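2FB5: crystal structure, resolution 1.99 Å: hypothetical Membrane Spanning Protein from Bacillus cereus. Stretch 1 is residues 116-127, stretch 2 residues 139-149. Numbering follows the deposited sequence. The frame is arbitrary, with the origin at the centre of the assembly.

Stretch 1 116-127: AHLTAPLLESIF
Stretch 2 (139-149) LVKNNHIVSAA

Contact between residues 116-127 and 139-149 of one chain. Ala116 and His117 end a strand, Leu118 and Thr119 (phi/psi -135/159) lead out of it, and helix 120-126 follows; Leu139 to Lys141 and the strand from His144 form a hairpin closed by a type II' turn, with Asn142 at 56/-111 and Asn143 at -108/23. The helix and the strand that starts at His144 run 27° apart in their N-to-C directions, their axes 10.4 Å apart at closest.

The backbones pair as antiparallel strands. Ala116 and Ile145 (CA to CA 5.1 Å) form a hydrogen-bonded pair, Ala116 N giving to Ile145 O at 2.9 Å and Ile145 N to Ala116 O at 2.8 Å; Ala116 O also receives a CA-H contact from His144 CA at 3.1 Å. His117 and His144 (CA to CA 4.9 Å) are the non-hydrogen-bonded pair, so the next bond, Leu118 N to Asn143 O at 3.1 Å, reaches the turn.

One water joins the two stretches: Asn143 O accepts a second bond, from a water at 2.6 Å from that oxygen; the same water lies 2.7 Å from His117 ND1, bridging the turn to the t rotamer of His117.

Thr119 (chi1 p) is the N-cap, its OG1 accepting from Leu122 N at 3.2 Å, a capping bond at the start of the helix.

Apolar packing centres on Ile145 (m, chi2 t), the hub, with 130 Å² covered. Ile145 CD1 meets Leu122 CD2 (t, p) at 3.6 Å and Leu123 CD2 (m, t) at 3.7 Å; Ile145 CG1 lies 3.9 Å from Leu118 CG, and Ile145 CG2 4.1 Å from Ile126 CD1. Leu118 (t, t) points toward the hairpin and sets CD1 3.7 Å from Val140 CG2 (Val140 chi1 t), touching both hairpin strands. One helical turn beyond Leu122, Ile126 (m, t) places CG2 3.9 Å from Ala148 CB, extending the packing past the paired backbone.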

# COMPACT_ATOMS: atom_id res chain seq x y z
N ALA A 116 10.21 20.97 21.63
CA ALA A 116 11.63 20.55 21.76
C ALA A 116 12.01 19.39 20.86
O ALA A 116 11.17 18.56 20.51
CB ALA A 116 11.91 20.14 23.21
N HIS A 117 13.30 19.31 20.53
CA HIS A 117 13.87 18.14 19.90
C HIS A 117 13.65 16.94 20.83
O HIS A 117 13.96 16.99 22.03
CB HIS A 117 15.37 18.39 19.63
CG HIS A 117 16.12 17.21 19.08
ND1 HIS A 117 15.72 16.53 17.95
CD2 HIS A 117 17.27 16.63 19.48
CE1 HIS A 117 16.58 15.55 17.70
NE2 HIS A 117 17.53 15.59 18.62
N LEU A 118 13.06 15.88 20.29
CA LEU A 118 12.79 14.68 21.09
C LEU A 118 14.06 13.88 21.24
O LEU A 118 14.65 13.47 20.23
CB LEU A 118 11.73 13.81 20.43
CG LEU A 118 11.22 12.57 21.20
CD1 LEU A 118 9.88 12.17 20.66
CD2 LEU A 118 12.18 11.39 21.13
N THR A 119 14.48 13.67 22.49
CA THR A 119 15.60 12.76 22.78
C THR A 119 15.16 11.91 23.96
O THR A 119 14.25 12.30 24.69
CB THR A 119 16.88 13.48 23.22
OG1 THR A 119 16.61 14.29 24.38
CG2 THR A 119 17.49 14.31 22.10
N ALA A 120 15.79 10.76 24.15
CA ALA A 120 15.52 9.96 25.33
C ALA A 120 15.85 10.67 26.65
O ALA A 120 15.00 10.71 27.54
CB ALA A 120 16.18 8.57 25.23
N PRO A 121 17.07 11.27 26.80
CA PRO A 121 17.28 12.01 28.06
C PRO A 121 16.17 13.03 28.39
O PRO A 121 15.78 13.17 29.55
CB PRO A 121 18.61 12.72 27.82
CG PRO A 121 19.37 11.78 26.90
CD PRO A 121 18.29 11.26 25.97
N LEU A 122 15.64 13.74 27.40
CA LEU A 122 14.62 14.74 27.70
C LEU A 122 13.30 14.09 28.17
O LEU A 122 12.66 14.54 29.13
CB LEU A 122 14.41 15.70 26.53
CG LEU A 122 13.28 16.73 26.70
CD1 LEU A 122 13.47 17.58 27.96
CD2 LEU A 122 13.19 17.63 25.48
N LEU A 123 12.90 13.01 27.50
CA LEU A 123 11.68 12.31 27.92
C LEU A 123 11.85 11.78 29.35
O LEU A 123 10.94 11.85 30.17
CB LEU A 123 11.36 11.15 26.97
CG LEU A 123 10.84 11.48 25.57
CD1 LEU A 123 10.90 10.25 24.68
CD2 LEU A 123 9.40 12.00 25.67
N GLU A 124 13.04 11.25 29.64
CA GLU A 124 13.29 10.68 30.96
C GLU A 124 13.33 11.76 32.04
O GLU A 124 12.88 11.54 33.16
CB GLU A 124 14.57 9.85 30.97
CG GLU A 124 14.52 8.60 30.10
CD GLU A 124 15.90 7.97 29.93
OE1 GLU A 124 16.66 7.99 30.91
OE2 GLU A 124 16.22 7.46 28.84
N SER A 125 13.86 12.93 31.69
CA SER A 125 13.92 14.07 32.58
C SER A 125 12.50 14.57 32.92
O SER A 125 12.17 14.85 34.08
CB SER A 125 14.75 15.17 31.93
OG SER A 125 14.77 16.35 32.72
N ILE A 126 11.65 14.66 31.90
CA ILE A 126 10.26 15.12 32.09
C ILE A 126 9.51 14.27 33.11
O ILE A 126 8.74 14.80 33.93
CB ILE A 126 9.49 15.15 30.74
CG1 ILE A 126 10.01 16.32 29.88
CG2 ILE A 126 7.94 15.29 30.98
CD1 ILE A 126 9.67 16.23 28.37
N PHE A 127 9.74 12.95 33.08
CA PHE A 127 9.03 12.01 33.96
C PHE A 127 9.80 11.59 35.21
O PHE A 127 9.44 10.60 35.88
CB PHE A 127 8.58 10.78 33.16
CG PHE A 127 7.54 11.10 32.14
CD1 PHE A 127 6.27 11.48 32.55
CD2 PHE A 127 7.83 11.06 30.80
CE1 PHE A 127 5.29 11.80 31.61
CE2 PHE A 127 6.85 11.37 29.86
CZ PHE A 127 5.57 11.74 30.28
N LEU A 139 3.09 15.19 24.78
CA LEU A 139 2.59 15.05 23.41
C LEU A 139 3.78 15.06 22.46
O LEU A 139 4.60 15.97 22.51
CB LEU A 139 1.67 16.21 23.06
CG LEU A 139 1.22 16.37 21.59
CD1 LEU A 139 0.60 15.07 21.05
CD2 LEU A 139 0.23 17.52 21.48
N VAL A 140 3.83 14.06 21.58
CA VAL A 140 4.90 13.95 20.58
C VAL A 140 4.26 14.12 19.20
O VAL A 140 3.25 13.47 18.90
CB VAL A 140 5.60 12.57 20.67
CG1 VAL A 140 6.43 12.27 19.42
CG2 VAL A 140 6.46 12.48 21.93
N LYS A 141 4.81 15.01 18.38
CA LYS A 141 4.42 15.11 16.98
C LYS A 141 5.68 14.88 16.18
O LYS A 141 6.58 15.71 16.19
CB LYS A 141 3.85 16.49 16.67
CG LYS A 141 3.61 16.78 15.19
CD LYS A 141 2.40 16.03 14.67
CE LYS A 141 2.02 16.51 13.27
NZ LYS A 141 0.70 15.92 12.88
N ASN A 142 5.74 13.74 15.49
CA ASN A 142 6.91 13.34 14.71
C ASN A 142 8.17 13.32 15.58
O ASN A 142 8.27 12.48 16.48
CB ASN A 142 7.05 14.22 13.44
CG ASN A 142 7.98 13.60 12.39
OD1 ASN A 142 8.38 12.43 12.50
ND2 ASN A 142 8.31 14.38 11.36
N ASN A 143 9.11 14.24 15.36
CA ASN A 143 10.37 14.23 16.11
C ASN A 143 10.47 15.37 17.13
O ASN A 143 11.57 15.76 17.53
CB ASN A 143 11.59 14.23 15.15
CG ASN A 143 11.51 13.14 14.09
OD1 ASN A 143 11.63 13.42 12.88
ND2 ASN A 143 11.27 11.91 14.52
N HIS A 144 9.32 15.90 17.55
CA HIS A 144 9.29 16.97 18.55
C HIS A 144 8.46 16.55 19.76
O HIS A 144 7.47 15.84 19.63
CB HIS A 144 8.69 18.26 17.98
CG HIS A 144 9.58 18.98 17.01
ND1 HIS A 144 10.39 20.02 17.39
CD2 HIS A 144 9.76 18.82 15.68
CE1 HIS A 144 11.07 20.45 16.34
NE2 HIS A 144 10.71 19.74 15.29
N ILE A 145 8.88 17.01 20.93
CA ILE A 145 8.06 16.96 22.12
C ILE A 145 7.33 18.29 22.10
O ILE A 145 7.92 19.35 22.31
CB ILE A 145 8.94 16.78 23.40
CG1 ILE A 145 9.58 15.38 23.38
CG2 ILE A 145 8.14 17.02 24.69
CD1 ILE A 145 10.71 15.19 24.39
N VAL A 146 6.04 18.25 21.78
CA VAL A 146 5.26 19.48 21.66
C VAL A 146 5.11 20.13 23.04
O VAL A 146 5.34 21.33 23.20
CB VAL A 146 3.85 19.22 21.04
CG1 VAL A 146 3.06 20.53 20.91
CG2 VAL A 146 3.96 18.54 19.68
N SER A 147 4.70 19.32 24.02
CA SER A 147 4.32 19.81 25.32
C SER A 147 4.35 18.69 26.35
O SER A 147 4.43 17.51 25.98
CB SER A 147 2.90 20.40 25.26
OG SER A 147 2.04 19.50 24.59
N ALA A 148 4.25 19.06 27.63
CA ALA A 148 4.27 18.11 28.74
C ALA A 148 3.29 18.57 29.80
O ALA A 148 2.77 19.68 29.74
CB ALA A 148 5.69 18.01 29.32
N ALA A 149 3.08 17.72 30.81
CA ALA A 149 2.12 18.00 31.88
C ALA A 149 0.71 18.25 31.31
O ALA A 149 -0.09 18.99 31.90
CB ALA A 149 2.61 19.16 32.74
O HOH W 1 13.58 17.04 16.43